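Uncharacterized protein Q6HG14 (Bacillus thuringiensis serovar konkukian, PDB 3F08) is of unknown function but has a Bet v 1-like helix-grip fold and probably binds a small hydrophobic ligand. Local coordinates at residues I57-V62 / S73-P78; V81-S86 / T106-A111; Q16-I21 / I88-G93. The protein carries 5 engineered substitutions. All blocks are in the same frame, centred on the assembly; numbering follows the deposited sequence.

Interaction 1: I57-V62 / S73-P78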
ATOM      1  N   ILE B  57       0.512   8.881  13.850  1.00 18.73           N
ATOM      2  CA  ILE B  57       0.344   7.562  13.271  1.00 18.35           C
ATOM      3  C   ILE B  57      -0.792   7.586  12.254  1.00 18.44           C
ATOM      4  O   ILE B  57      -1.914   7.984  12.571  1.00 14.56           O
ATOM      5  CB  ILE B  57       0.044   6.526  14.370  1.00 20.22           C
ATOM      6  CG1 ILE B  57       1.179   6.538  15.405  1.00 21.55           C
ATOM      7  CG2 ILE B  57      -0.089   5.143  13.766  1.00 19.41           C
ATOM      8  CD1 ILE B  57       1.001   5.522  16.535  1.00 22.52           C
ATOM      9  N   GLU B  58      -0.492   7.171  11.029  1.00 15.40           N
ATOM     10  CA  GLU B  58      -1.496   7.170   9.976  1.00 14.33           C
ATOM     11  C   GLU B  58      -1.606   5.793   9.339  1.00 13.83           C
ATOM     12  O   GLU B  58      -0.623   5.063   9.223  1.00 12.28           O
ATOM     13  CB  GLU B  58      -1.145   8.227   8.929  1.00 15.50           C
ATOM     14  CG  GLU B  58      -0.825   9.578   9.552  1.00 15.41           C
ATOM     15  CD  GLU B  58      -0.593  10.674   8.536  1.00 14.97           C
ATOM     16  OE1 GLU B  58      -0.091  10.379   7.428  1.00 15.90           O
ATOM     17  OE2 GLU B  58      -0.895  11.847   8.857  1.00 15.43           O
ATOM     18  N   ARG B  59      -2.814   5.454   8.915  1.00 11.93           N
ATOM     19  CA  ARG B  59      -3.077   4.156   8.326  1.00 12.18           C
ATOM     20  C   ARG B  59      -3.334   4.212   6.822  1.00 12.40           C
ATOM     21  O   ARG B  59      -4.096   5.058   6.348  1.00 12.20           O
ATOM     22  CB  ARG B  59      -4.270   3.536   9.058  1.00 15.19           C
ATOM     23  CG  ARG B  59      -4.923   2.388   8.348  1.00 19.90           C
ATOM     24  CD  ARG B  59      -5.562   1.427   9.330  1.00 20.90           C
ATOM     25  NE  ARG B  59      -4.984   0.121   9.084  1.00 28.30           N
ATOM     26  CZ  ARG B  59      -4.337  -0.606   9.984  1.00 26.53           C
ATOM     27  NH1 ARG B  59      -4.185  -0.171  11.226  1.00 24.93           N
ATOM     28  NH2 ARG B  59      -3.819  -1.764   9.617  1.00 29.45           N
ATOM     29  N   LEU B  60      -2.672   3.326   6.079  1.00 10.17           N
ATOM     30  CA  LEU B  60      -2.860   3.252   4.632  1.00 13.62           C
ATOM     31  C   LEU B  60      -4.223   2.611   4.361  1.00 13.59           C
ATOM     32  O   LEU B  60      -4.486   1.499   4.832  1.00 13.96           O
ATOM     33  CB  LEU B  60      -1.762   2.396   3.985  1.00 12.82           C
ATOM     34  CG  LEU B  60      -1.854   2.211   2.461  1.00 12.27           C
ATOM     35  CD1 LEU B  60      -1.587   3.553   1.770  1.00 10.00           C
ATOM     36  CD2 LEU B  60      -0.848   1.164   1.990  1.00  8.46           C
ATOM     37  N   GLU B  61      -5.085   3.299   3.612  1.00 12.69           N
ATOM     38  CA  GLU B  61      -6.414   2.764   3.313  1.00 13.28           C
ATOM     39  C   GLU B  61      -6.521   2.227   1.891  1.00 14.83           C
ATOM     40  O   GLU B  61      -7.077   1.150   1.664  1.00 12.92           O
ATOM     41  CB  GLU B  61      -7.485   3.838   3.516  1.00 13.46           C
ATOM     42  CG  GLU B  61      -7.664   4.329   4.949  1.00 14.37           C
ATOM     43  CD  GLU B  61      -8.233   3.268   5.877  1.00 18.24           C
ATOM     44  OE1 GLU B  61      -8.819   2.283   5.376  1.00 18.83           O
ATOM     45  OE2 GLU B  61      -8.105   3.428   7.111  1.00 18.06           O
ATOM     46  N   VAL B  62      -6.010   2.999   0.935  1.00 14.65           N
ATOM     47  CA  VAL B  62      -6.034   2.612  -0.466  1.00 13.71           C
ATOM     48  C   VAL B  62      -4.737   3.043  -1.127  1.00 13.67           C
ATOM     49  O   VAL B  62      -4.147   4.066  -0.771  1.00 14.15           O
ATOM     50  CB  VAL B  62      -7.201   3.294  -1.246  1.00 14.28           C
ATOM     51  CG1 VAL B  62      -7.319   2.678  -2.631  1.00 12.48           C
ATOM     52  CG2 VAL B  62      -8.529   3.141  -0.492  1.00 13.84           C
ATOM     53  N   SER B  73      -5.856   7.314   6.653  1.00 15.93           N
ATOM     54  CA  SER B  73      -6.692   7.763   7.747  1.00 17.19           C
ATOM     55  C   SER B  73      -5.757   8.081   8.900  1.00 20.25           C
ATOM     56  O   SER B  73      -4.586   7.713   8.876  1.00 21.07           O
ATOM     57  CB  SER B  73      -7.691   6.663   8.136  1.00 16.24           C
ATOM     58  OG  SER B  73      -7.037   5.448   8.468  1.00 17.04           O
ATOM     59  N   ILE B  74      -6.257   8.778   9.908  1.00 26.57           N
ATOM     60  CA  ILE B  74      -5.412   9.108  11.039  1.00 30.80           C
ATOM     61  C   ILE B  74      -5.747   8.248  12.243  1.00 34.66           C
ATOM     62  O   ILE B  74      -6.898   8.151  12.660  1.00 34.32           O
ATOM     63  CB  ILE B  74      -5.519  10.601  11.396  1.00 32.07           C
ATOM     64  CG1 ILE B  74      -4.620  11.414  10.452  1.00 33.49           C
ATOM     65  CG2 ILE B  74      -5.131  10.823  12.851  1.00 33.10           C
ATOM     66  CD1 ILE B  74      -4.617  12.903  10.725  1.00 36.81           C
HETATM   67  N   MSE B  75      -4.717   7.619  12.795  1.00 38.93           N
HETATM   68  CA  MSE B  75      -4.869   6.751  13.952  1.00 43.24           C
HETATM   69  C   MSE B  75      -4.551   7.520  15.234  1.00 41.10           C
HETATM   70  O   MSE B  75      -5.256   7.387  16.235  1.00 41.31           O
HETATM   71  CB  MSE B  75      -3.932   5.553  13.792  1.00 51.12           C
HETATM   72  CG  MSE B  75      -4.362   4.296  14.519  1.00 61.84           C
HETATM   73 SE   MSE B  75      -3.830   2.740  13.491  1.00 78.19          SE
HETATM   74  CE  MSE B  75      -5.534   2.302  12.667  1.00 71.15           C
ATOM     75  N   ASN B  76      -3.496   8.330  15.186  1.00 38.35           N
ATOM     76  CA  ASN B  76      -3.060   9.128  16.328  1.00 38.30           C
ATOM     77  C   ASN B  76      -2.521  10.488  15.885  1.00 37.47           C
ATOM     78  O   ASN B  76      -1.468  10.563  15.248  1.00 35.36           O
ATOM     79  CB  ASN B  76      -1.976   8.376  17.109  1.00 39.39           C
ATOM     80  CG  ASN B  76      -2.538   7.221  17.922  1.00 41.07           C
ATOM     81  OD1 ASN B  76      -3.114   7.424  18.993  1.00 42.10           O
ATOM     82  ND2 ASN B  76      -2.386   6.005  17.410  1.00 40.28           N
ATOM     83  N   ALA B  77      -3.247  11.554  16.218  1.00 36.17           N
ATOM     84  CA  ALA B  77      -2.830  12.904  15.848  1.00 36.38           C
ATOM     85  C   ALA B  77      -3.476  13.989  16.705  1.00 36.46           C
ATOM     86  O   ALA B  77      -4.544  13.791  17.286  1.00 35.72           O
ATOM     87  CB  ALA B  77      -3.138  13.162  14.383  1.00 35.85           C
ATOM     88  N   PRO B  78      -2.829  15.162  16.786  1.00 36.24           N
ATOM     89  CA  PRO B  78      -3.335  16.288  17.576  1.00 37.30           C
ATOM     90  C   PRO B  78      -4.238  17.249  16.808  1.00 35.80           C
ATOM     91  O   PRO B  78      -4.243  18.445  17.083  1.00 37.89           O
ATOM     92  CB  PRO B  78      -2.054  16.967  18.043  1.00 37.17           C
ATOM     93  CG  PRO B  78      -1.206  16.860  16.815  1.00 37.32           C
ATOM     94  CD  PRO B  78      -1.443  15.421  16.351  1.00 36.09           C
TER
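Arg59 and Met75, the latter a selenomethionine, run side by side and point the same way where strand 55-64 pairs with the end of strand 69-74. Arg59 starts with CG anti to its backbone N (chi1 163°) and bends at chi3, which brings its guanidinium to Met75 CE. The methyl lies at the edge of the guanidinium, in its plane, 3.2 Å from Arg59 NH1, while NH2 is held by a salt bridge to Glu41. On the same face, Ser73 OG sits between its backbone N and carbonyl carbon (chi1 56°), close to Arg59 CB, and gives its proton to the anti lone pair of Glu61 OE2 at 2.7 Å; Glu61 reaches it through a bend at chi2. Farther along, Ile57 lies alongside Asn76, with Ile57 CD1 3.5 Å from Asn76 ND2, and crosses Met75 obliquely through a CG2 to CB contact. Glu58 and Ile74 project together from the other face, where Glu58 OE1 forms a salt bridge with Arg46.

The backbones hold this order. Arg59 N bonds to Ser73 O at 2.9 Å with its donor above the carbonyl plane, whereas the return bond from Ser73 N to Arg59 O lies in the plane. Ile57 O is gripped twice, by Met75 N at 2.8 Å and Asn76 N at 3.1 Å, and Ile57 N bonds to Asn76 O. Met75 and Asn76 both face Ile57, a classic beta bulge at the open end of the antiparallel hairpin of strands 55-64 and 69-74, in the curved sheet of the Bet v 1-like fold.

Interaction 2: V81-S86 / T106-A111. Engineered in segment 106-111: Ala111 (natural residue Glu).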
ATOM      1  N   VAL B  81     -10.223  16.709  14.633  1.00 22.84           N
ATOM      2  CA  VAL B  81     -11.104  16.091  13.659  1.00 22.98           C
ATOM      3  C   VAL B  81     -11.166  14.599  13.893  1.00 22.72           C
ATOM      4  O   VAL B  81     -10.245  14.013  14.456  1.00 22.19           O
ATOM      5  CB  VAL B  81     -10.615  16.319  12.208  1.00 24.05           C
ATOM      6  CG1 VAL B  81     -10.660  17.805  11.864  1.00 23.80           C
ATOM      7  CG2 VAL B  81      -9.202  15.770  12.047  1.00 23.90           C
ATOM      8  N   THR B  82     -12.261  13.995  13.457  1.00 22.86           N
ATOM      9  CA  THR B  82     -12.455  12.562  13.583  1.00 21.60           C
ATOM     10  C   THR B  82     -12.974  12.079  12.231  1.00 21.09           C
ATOM     11  O   THR B  82     -13.305  12.894  11.372  1.00 19.87           O
ATOM     12  CB  THR B  82     -13.466  12.226  14.699  1.00 21.16           C
ATOM     13  OG1 THR B  82     -13.530  10.808  14.867  1.00 20.67           O
ATOM     14  CG2 THR B  82     -14.849  12.745  14.352  1.00 21.50           C
ATOM     15  N   ASN B  83     -13.036  10.769  12.030  1.00 21.29           N
ATOM     16  CA  ASN B  83     -13.500  10.233  10.753  1.00 21.53           C
ATOM     17  C   ASN B  83     -12.669  10.819   9.612  1.00 19.72           C
ATOM     18  O   ASN B  83     -13.171  11.058   8.517  1.00 19.95           O
ATOM     19  CB  ASN B  83     -14.974  10.576  10.527  1.00 25.04           C
ATOM     20  CG  ASN B  83     -15.876  10.045  11.628  1.00 28.62           C
ATOM     21  OD1 ASN B  83     -15.865   8.855  11.937  1.00 29.19           O
ATOM     22  ND2 ASN B  83     -16.670  10.931  12.219  1.00 30.56           N
ATOM     23  N   TYR B  84     -11.390  11.040   9.874  1.00 18.89           N
ATOM     24  CA  TYR B  84     -10.494  11.624   8.884  1.00 19.06           C
ATOM     25  C   TYR B  84     -10.005  10.668   7.794  1.00 19.39           C
ATOM     26  O   TYR B  84      -9.474   9.597   8.085  1.00 19.35           O
ATOM     27  CB  TYR B  84      -9.281  12.210   9.594  1.00 18.34           C
ATOM     28  CG  TYR B  84      -8.376  12.999   8.682  1.00 19.59           C
ATOM     29  CD1 TYR B  84      -8.681  14.307   8.345  1.00 17.46           C
ATOM     30  CD2 TYR B  84      -7.207  12.437   8.164  1.00 18.51           C
ATOM     31  CE1 TYR B  84      -7.849  15.049   7.522  1.00 18.97           C
ATOM     32  CE2 TYR B  84      -6.363  13.166   7.335  1.00 17.77           C
ATOM     33  CZ  TYR B  84      -6.690  14.480   7.020  1.00 19.13           C
ATOM     34  OH  TYR B  84      -5.865  15.236   6.219  1.00 18.63           O
ATOM     35  N   LEU B  85     -10.199  11.068   6.542  1.00 18.30           N
ATOM     36  CA  LEU B  85      -9.736  10.307   5.388  1.00 18.41           C
ATOM     37  C   LEU B  85      -9.100  11.325   4.466  1.00 17.92           C
ATOM     38  O   LEU B  85      -9.664  12.393   4.254  1.00 18.76           O
ATOM     39  CB  LEU B  85     -10.881   9.631   4.638  1.00 19.32           C
ATOM     40  CG  LEU B  85     -11.269   8.202   5.001  1.00 23.09           C
ATOM     41  CD1 LEU B  85     -12.254   7.702   3.949  1.00 24.12           C
ATOM     42  CD2 LEU B  85     -10.044   7.292   5.045  1.00 20.29           C
ATOM     43  N   SER B  86      -7.938  11.002   3.913  1.00 16.25           N
ATOM     44  CA  SER B  86      -7.257  11.931   3.023  1.00 15.42           C
ATOM     45  C   SER B  86      -6.665  11.210   1.823  1.00 15.46           C
ATOM     46  O   SER B  86      -6.167  10.095   1.940  1.00 16.46           O
ATOM     47  CB  SER B  86      -6.148  12.666   3.779  1.00 13.75           C
ATOM     48  OG  SER B  86      -5.541  13.657   2.967  1.00 12.05           O
ATOM     49  N   THR B 106     -11.758  14.403   3.904  1.00 17.20           N
ATOM     50  CA  THR B 106     -13.107  14.418   4.451  1.00 15.86           C
ATOM     51  C   THR B 106     -12.934  14.117   5.933  1.00 16.24           C
ATOM     52  O   THR B 106     -12.111  13.282   6.318  1.00 14.26           O
ATOM     53  CB  THR B 106     -13.995  13.354   3.789  1.00 17.49           C
ATOM     54  OG1 THR B 106     -13.410  12.062   3.966  1.00 21.78           O
ATOM     55  CG2 THR B 106     -14.126  13.630   2.301  1.00 17.08           C
ATOM     56  N   PHE B 107     -13.705  14.799   6.768  1.00 14.77           N
ATOM     57  CA  PHE B 107     -13.568  14.625   8.204  1.00 16.72           C
ATOM     58  C   PHE B 107     -14.730  15.280   8.943  1.00 18.81           C
ATOM     59  O   PHE B 107     -15.518  16.022   8.356  1.00 16.58           O
ATOM     60  CB  PHE B 107     -12.269  15.286   8.651  1.00 15.41           C
ATOM     61  CG  PHE B 107     -12.041  16.626   8.006  1.00 16.46           C
ATOM     62  CD1 PHE B 107     -11.400  16.720   6.768  1.00 18.85           C
ATOM     63  CD2 PHE B 107     -12.535  17.788   8.593  1.00 17.35           C
ATOM     64  CE1 PHE B 107     -11.268  17.950   6.116  1.00 19.20           C
ATOM     65  CE2 PHE B 107     -12.411  19.024   7.954  1.00 18.55           C
ATOM     66  CZ  PHE B 107     -11.775  19.108   6.713  1.00 19.60           C
ATOM     67  N   THR B 108     -14.818  15.005  10.239  1.00 20.26           N
ATOM     68  CA  THR B 108     -15.858  15.586  11.072  1.00 21.59           C
ATOM     69  C   THR B 108     -15.141  16.443  12.098  1.00 22.59           C
ATOM     70  O   THR B 108     -14.246  15.968  12.797  1.00 22.55           O
ATOM     71  CB  THR B 108     -16.678  14.514  11.823  1.00 22.97           C
ATOM     72  OG1 THR B 108     -17.173  13.536  10.901  1.00 21.62           O
ATOM     73  CG2 THR B 108     -17.865  15.162  12.526  1.00 24.10           C
ATOM     74  N   PRO B 109     -15.498  17.731  12.182  1.00 23.96           N
ATOM     75  CA  PRO B 109     -14.845  18.609  13.156  1.00 24.22           C
ATOM     76  C   PRO B 109     -15.220  18.225  14.588  1.00 24.19           C
ATOM     77  O   PRO B 109     -16.342  17.803  14.850  1.00 23.90           O
ATOM     78  CB  PRO B 109     -15.374  19.992  12.783  1.00 23.66           C
ATOM     79  CG  PRO B 109     -15.677  19.863  11.324  1.00 25.36           C
ATOM     80  CD  PRO B 109     -16.330  18.510  11.253  1.00 23.69           C
ATOM     81  N   VAL B 110     -14.274  18.367  15.508  1.00 24.86           N
ATOM     82  CA  VAL B 110     -14.524  18.045  16.907  1.00 25.73           C
ATOM     83  C   VAL B 110     -14.011  19.173  17.791  1.00 26.72           C
ATOM     84  O   VAL B 110     -12.810  19.429  17.831  1.00 27.75           O
ATOM     85  CB  VAL B 110     -13.812  16.734  17.334  1.00 25.22           C
ATOM     86  CG1 VAL B 110     -14.024  16.489  18.824  1.00 24.33           C
ATOM     87  CG2 VAL B 110     -14.345  15.564  16.527  1.00 23.55           C
ATOM     88  N   ALA B 111     -14.924  19.847  18.486  1.00 27.41           N
ATOM     89  CA  ALA B 111     -14.568  20.941  19.390  1.00 27.30           C
ATOM     90  C   ALA B 111     -14.188  22.255  18.698  1.00 27.04           C
ATOM     91  O   ALA B 111     -13.755  23.193  19.359  1.00 27.98           O
ATOM     92  CB  ALA B 111     -13.444  20.500  20.326  1.00 25.77           C
TER
HETATM   93  O   HOH W   1     -14.461  10.823   6.388  1.00 19.55           O
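Four backbone hydrogen bonds join the two segments in two antiparallel hydrogen-bonded pairs. Thr82 and Thr108 exchange bonds in the carbonyl planes, the shorter running from Thr108 N to Thr82 O at 2.8 Å. Leu85 and Thr106 do the same nearly along their C=O axes, Leu85 N lying 2.9 Å from Thr106 O. Between these pairs the 81-86 segment holds one residue more than its partner, a beta bulge at the corner of Thr82 and Asn83, and Asn83 takes positive backbone angles (phi 55°).

Side-chain and water bonds bridge that corner. Asn83 ND2 donates to Thr108 OG1 at 3.0 Å, the hydroxyl lying in the amide plane; Asn83 CG and Thr108 OG1 are each anti to their own carbonyl carbon, and the two side chains run together in the same direction. A water donates to Asn83 O at 2.5 Å and is hydrogen-bonded to Thr106 OG1, joining two oxygens across the irregular step.

Apolar contacts divide between the faces. On the side of the threonines, Thr82 CG2 packs 3.6 Å from both Thr108 CB and Val110 CG2. On the other, Phe107 CG occupies the crowded position between its backbone N and carbonyl carbon (chi1 43°), with its ring between Val81 and Tyr84. Val81 CG1 meets Phe107 CD2 obliquely at 3.8 Å, and Phe107 CB sits at the edge of the Tyr84 ring, 3.7 Å from Tyr84 CD1.

The Phe107 face lies against helix 114-137, where Val81, Phe107 and Pro109 touch Ala117 and Tyr84 OH bonds to Tyr125 OH. Strand 69-74 flanks Tyr84 and Leu85, while strand 3-10 borders Thr106 and Phe107.

Interaction 3: Q16-I21 / I88-G93; sequences QVWQLI and IQVKEG
Ile21 carries CG1 in the crowded position between its backbone N and carbonyl carbon (chi1 74°) and continues extended (chi2 174°), so that CD1 extends from helix 14-21 to the sheet. Val17 and Trp18, one turn earlier, instead hold CG1 and CG anti to the backbone N, and Val90 answers with CG2 anti to its carbonyl carbon. This is helix-on-sheet packing in a Bet v 1-like fold: segment 16-21 of the short helix 14-21 runs nearly antiparallel to strand 88-92, at 167°, with the segment axes 9.0 Å apart.

Val90 is the centre of the contact, and its CG2 methyl is shared by three helix residues. Val17 CG1 approaches Val90 CG2 at 3.8 Å, the two valines crossing obliquely. Trp18 meets the same methyl with the benzo edge of its indole, Val90 CG2 lying near the ring plane 3.9 Å from Trp18 CE3. Its pyrrole N-H is used elsewhere, in a hydrogen bond from NE1 to Asp65, and Arg44 of the second subunit makes a cation-pi contact with the ring, so this tryptophan joins the helix-sheet core to the dimer interface.

Ile88, two residues back along the strand, brings its extended CG1 branch to Ile21, crossing it obliquely, with Ile88 CD1 3.9 Å from Ile21 CD1. No hydrogen bond spans the two segments, and all five touching residues are buried. Trp30 touches both Ile21 and Ile88, and Phe136 of helix 114-137 touches Val17. The tightest point is Ile21 CD1 against Val90 CG2, at 3.5 Å closer than usual for two methyl carbons.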
ATOM      1  N   GLN B  16       8.057  11.632 -12.207  1.00 14.01           N
ATOM      2  CA  GLN B  16       8.996  12.147 -11.207  1.00 14.44           C
ATOM      3  C   GLN B  16       8.264  12.392  -9.894  1.00 14.19           C
ATOM      4  O   GLN B  16       8.703  11.957  -8.842  1.00 14.36           O
ATOM      5  CB  GLN B  16       9.605  13.483 -11.636  1.00 15.67           C
ATOM      6  CG  GLN B  16      10.340  13.508 -12.954  1.00 21.81           C
ATOM      7  CD  GLN B  16      10.774  14.929 -13.310  1.00 26.82           C
ATOM      8  OE1 GLN B  16      11.643  15.511 -12.648  1.00 30.42           O
ATOM      9  NE2 GLN B  16      10.158  15.499 -14.342  1.00 23.71           N
ATOM     10  N   VAL B  17       7.149  13.108  -9.972  1.00 12.98           N
ATOM     11  CA  VAL B  17       6.376  13.425  -8.783  1.00 13.64           C
ATOM     12  C   VAL B  17       5.876  12.194  -8.036  1.00 13.81           C
ATOM     13  O   VAL B  17       6.026  12.110  -6.817  1.00 12.81           O
ATOM     14  CB  VAL B  17       5.171  14.316  -9.125  1.00 13.26           C
ATOM     15  CG1 VAL B  17       4.400  14.658  -7.842  1.00 10.99           C
ATOM     16  CG2 VAL B  17       5.655  15.584  -9.824  1.00 10.99           C
ATOM     17  N   TRP B  18       5.271  11.249  -8.752  1.00 13.52           N
ATOM     18  CA  TRP B  18       4.776  10.044  -8.096  1.00 14.75           C
ATOM     19  C   TRP B  18       5.948   9.213  -7.563  1.00 14.12           C
ATOM     20  O   TRP B  18       5.832   8.558  -6.530  1.00 15.63           O
ATOM     21  CB  TRP B  18       3.916   9.211  -9.051  1.00 13.31           C
ATOM     22  CG  TRP B  18       3.387   7.956  -8.405  1.00 13.48           C
ATOM     23  CD1 TRP B  18       3.743   6.668  -8.696  1.00 14.09           C
ATOM     24  CD2 TRP B  18       2.436   7.877  -7.327  1.00 12.50           C
ATOM     25  NE1 TRP B  18       3.074   5.791  -7.863  1.00 15.52           N
ATOM     26  CE2 TRP B  18       2.268   6.507  -7.015  1.00 12.33           C
ATOM     27  CE3 TRP B  18       1.716   8.828  -6.595  1.00 11.80           C
ATOM     28  CZ2 TRP B  18       1.402   6.065  -6.000  1.00 11.99           C
ATOM     29  CZ3 TRP B  18       0.849   8.387  -5.577  1.00 12.95           C
ATOM     30  CH2 TRP B  18       0.706   7.015  -5.295  1.00 10.93           C
ATOM     31  N   GLN B  19       7.082   9.249  -8.256  1.00 15.28           N
ATOM     32  CA  GLN B  19       8.256   8.509  -7.800  1.00 16.75           C
ATOM     33  C   GLN B  19       8.642   9.057  -6.431  1.00 16.31           C
ATOM     34  O   GLN B  19       8.943   8.308  -5.506  1.00 17.16           O
ATOM     35  CB  GLN B  19       9.440   8.706  -8.750  1.00 18.26           C
ATOM     36  CG  GLN B  19      10.056   7.418  -9.298  1.00 24.55           C
ATOM     37  CD  GLN B  19      10.354   6.374  -8.231  1.00 25.15           C
ATOM     38  OE1 GLN B  19      11.227   6.554  -7.374  1.00 25.78           O
ATOM     39  NE2 GLN B  19       9.623   5.270  -8.281  1.00 28.87           N
ATOM     40  N   LEU B  20       8.624  10.380  -6.325  1.00 16.52           N
ATOM     41  CA  LEU B  20       8.978  11.091  -5.101  1.00 15.61           C
ATOM     42  C   LEU B  20       7.965  10.911  -3.967  1.00 14.89           C
ATOM     43  O   LEU B  20       8.337  10.536  -2.851  1.00 13.56           O
ATOM     44  CB  LEU B  20       9.119  12.590  -5.408  1.00 15.65           C
ATOM     45  CG  LEU B  20      10.076  13.506  -4.631  1.00 20.03           C
ATOM     46  CD1 LEU B  20       9.341  14.741  -4.169  1.00 17.18           C
ATOM     47  CD2 LEU B  20      10.680  12.781  -3.455  1.00 19.80           C
ATOM     48  N   ILE B  21       6.689  11.162  -4.251  1.00 12.68           N
ATOM     49  CA  ILE B  21       5.665  11.099  -3.211  1.00 13.65           C
ATOM     50  C   ILE B  21       4.801   9.842  -3.096  1.00 13.70           C
ATOM     51  O   ILE B  21       4.054   9.701  -2.134  1.00 14.53           O
ATOM     52  CB  ILE B  21       4.720  12.313  -3.327  1.00 12.67           C
ATOM     53  CG1 ILE B  21       3.788  12.149  -4.535  1.00 12.94           C
ATOM     54  CG2 ILE B  21       5.547  13.584  -3.520  1.00 11.83           C
ATOM     55  CD1 ILE B  21       2.726  13.227  -4.638  1.00 12.11           C
ATOM     56  N   ILE B  88      -4.113  11.819  -1.666  1.00 15.36           N
ATOM     57  CA  ILE B  88      -3.219  12.675  -2.416  1.00 14.15           C
ATOM     58  C   ILE B  88      -3.073  11.971  -3.754  1.00 14.34           C
ATOM     59  O   ILE B  88      -2.850  10.758  -3.808  1.00 13.99           O
ATOM     60  CB  ILE B  88      -1.853  12.836  -1.707  1.00 15.88           C
ATOM     61  CG1 ILE B  88      -0.926  13.712  -2.551  1.00 16.87           C
ATOM     62  CG2 ILE B  88      -1.243  11.485  -1.432  1.00 17.73           C
ATOM     63  CD1 ILE B  88       0.273  14.251  -1.762  1.00 18.83           C
ATOM     64  N   GLN B  89      -3.231  12.717  -4.840  1.00 13.16           N
ATOM     65  CA  GLN B  89      -3.142  12.120  -6.161  1.00 14.24           C
ATOM     66  C   GLN B  89      -2.348  12.972  -7.132  1.00 13.74           C
ATOM     67  O   GLN B  89      -2.394  14.198  -7.083  1.00 13.93           O
ATOM     68  CB  GLN B  89      -4.548  11.883  -6.726  1.00 13.22           C
ATOM     69  CG  GLN B  89      -4.551  11.282  -8.128  1.00 16.16           C
ATOM     70  CD  GLN B  89      -5.941  10.862  -8.576  1.00 18.64           C
ATOM     71  OE1 GLN B  89      -6.930  11.552  -8.310  1.00 20.28           O
ATOM     72  NE2 GLN B  89      -6.021   9.730  -9.265  1.00 18.95           N
ATOM     73  N   VAL B  90      -1.618  12.303  -8.014  1.00 13.62           N
ATOM     74  CA  VAL B  90      -0.809  12.982  -9.015  1.00 15.35           C
ATOM     75  C   VAL B  90      -1.502  12.821 -10.361  1.00 15.65           C
ATOM     76  O   VAL B  90      -1.433  11.764 -10.975  1.00 16.91           O
ATOM     77  CB  VAL B  90       0.602  12.366  -9.089  1.00 13.23           C
ATOM     78  CG1 VAL B  90       1.402  13.038 -10.187  1.00 14.98           C
ATOM     79  CG2 VAL B  90       1.308  12.517  -7.745  1.00 10.92           C
ATOM     80  N   LYS B  91      -2.185  13.870 -10.802  1.00 18.14           N
ATOM     81  CA  LYS B  91      -2.887  13.847 -12.075  1.00 18.80           C
ATOM     82  C   LYS B  91      -2.021  14.422 -13.187  1.00 19.37           C
ATOM     83  O   LYS B  91      -1.004  15.067 -12.935  1.00 15.99           O
ATOM     84  CB  LYS B  91      -4.187  14.647 -11.976  1.00 20.32           C
ATOM     85  CG  LYS B  91      -5.146  14.106 -10.932  1.00 26.40           C
ATOM     86  CD  LYS B  91      -6.470  14.862 -10.924  1.00 29.68           C
ATOM     87  CE  LYS B  91      -7.494  14.140 -10.057  1.00 32.01           C
ATOM     88  NZ  LYS B  91      -8.826  14.810 -10.054  1.00 34.71           N
ATOM     89  N   GLU B  92      -2.429  14.181 -14.424  1.00 21.29           N
ATOM     90  CA  GLU B  92      -1.697  14.677 -15.575  1.00 24.24           C
ATOM     91  C   GLU B  92      -1.563  16.198 -15.527  1.00 23.36           C
ATOM     92  O   GLU B  92      -2.531  16.900 -15.238  1.00 22.52           O
ATOM     93  CB  GLU B  92      -2.422  14.283 -16.863  1.00 28.58           C
ATOM     94  CG  GLU B  92      -2.363  12.802 -17.218  1.00 37.51           C
ATOM     95  CD  GLU B  92      -3.046  11.898 -16.203  1.00 42.94           C
ATOM     96  OE1 GLU B  92      -3.987  12.356 -15.504  1.00 43.82           O
ATOM     97  OE2 GLU B  92      -2.651  10.710 -16.121  1.00 45.32           O
ATOM     98  N   GLY B  93      -0.363  16.700 -15.806  1.00 24.40           N
ATOM     99  CA  GLY B  93      -0.146  18.134 -15.811  1.00 25.69           C
ATOM    100  C   GLY B  93      -0.529  18.667 -17.183  1.00 28.64           C
ATOM    101  O   GLY B  93      -1.001  17.907 -18.027  1.00 28.02           O
TER

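All three contacts reach the same seven-stranded antiparallel sheet. Interaction 1 pairs strands 55-64 and 69-74, and interaction 2 pairs the next two, 81-92 and 99-109; they follow one another along the chain, have centres about 11 Å apart and touch where Ser73 and Ile74 pack on Tyr84. Interaction 3 uses the far part of strand 81-92, its centre about 21 Å from that of interaction 1 and about 25 Å from that of interaction 2, on the opposite side of the chain's centre. Its segments enclose interaction 1 in sequence and alternate with those of interaction 2, so the N-terminal helix 14-21 packs on a strand that comes much later in the chain. Interactions 1 and 3 both also touch the second subunit.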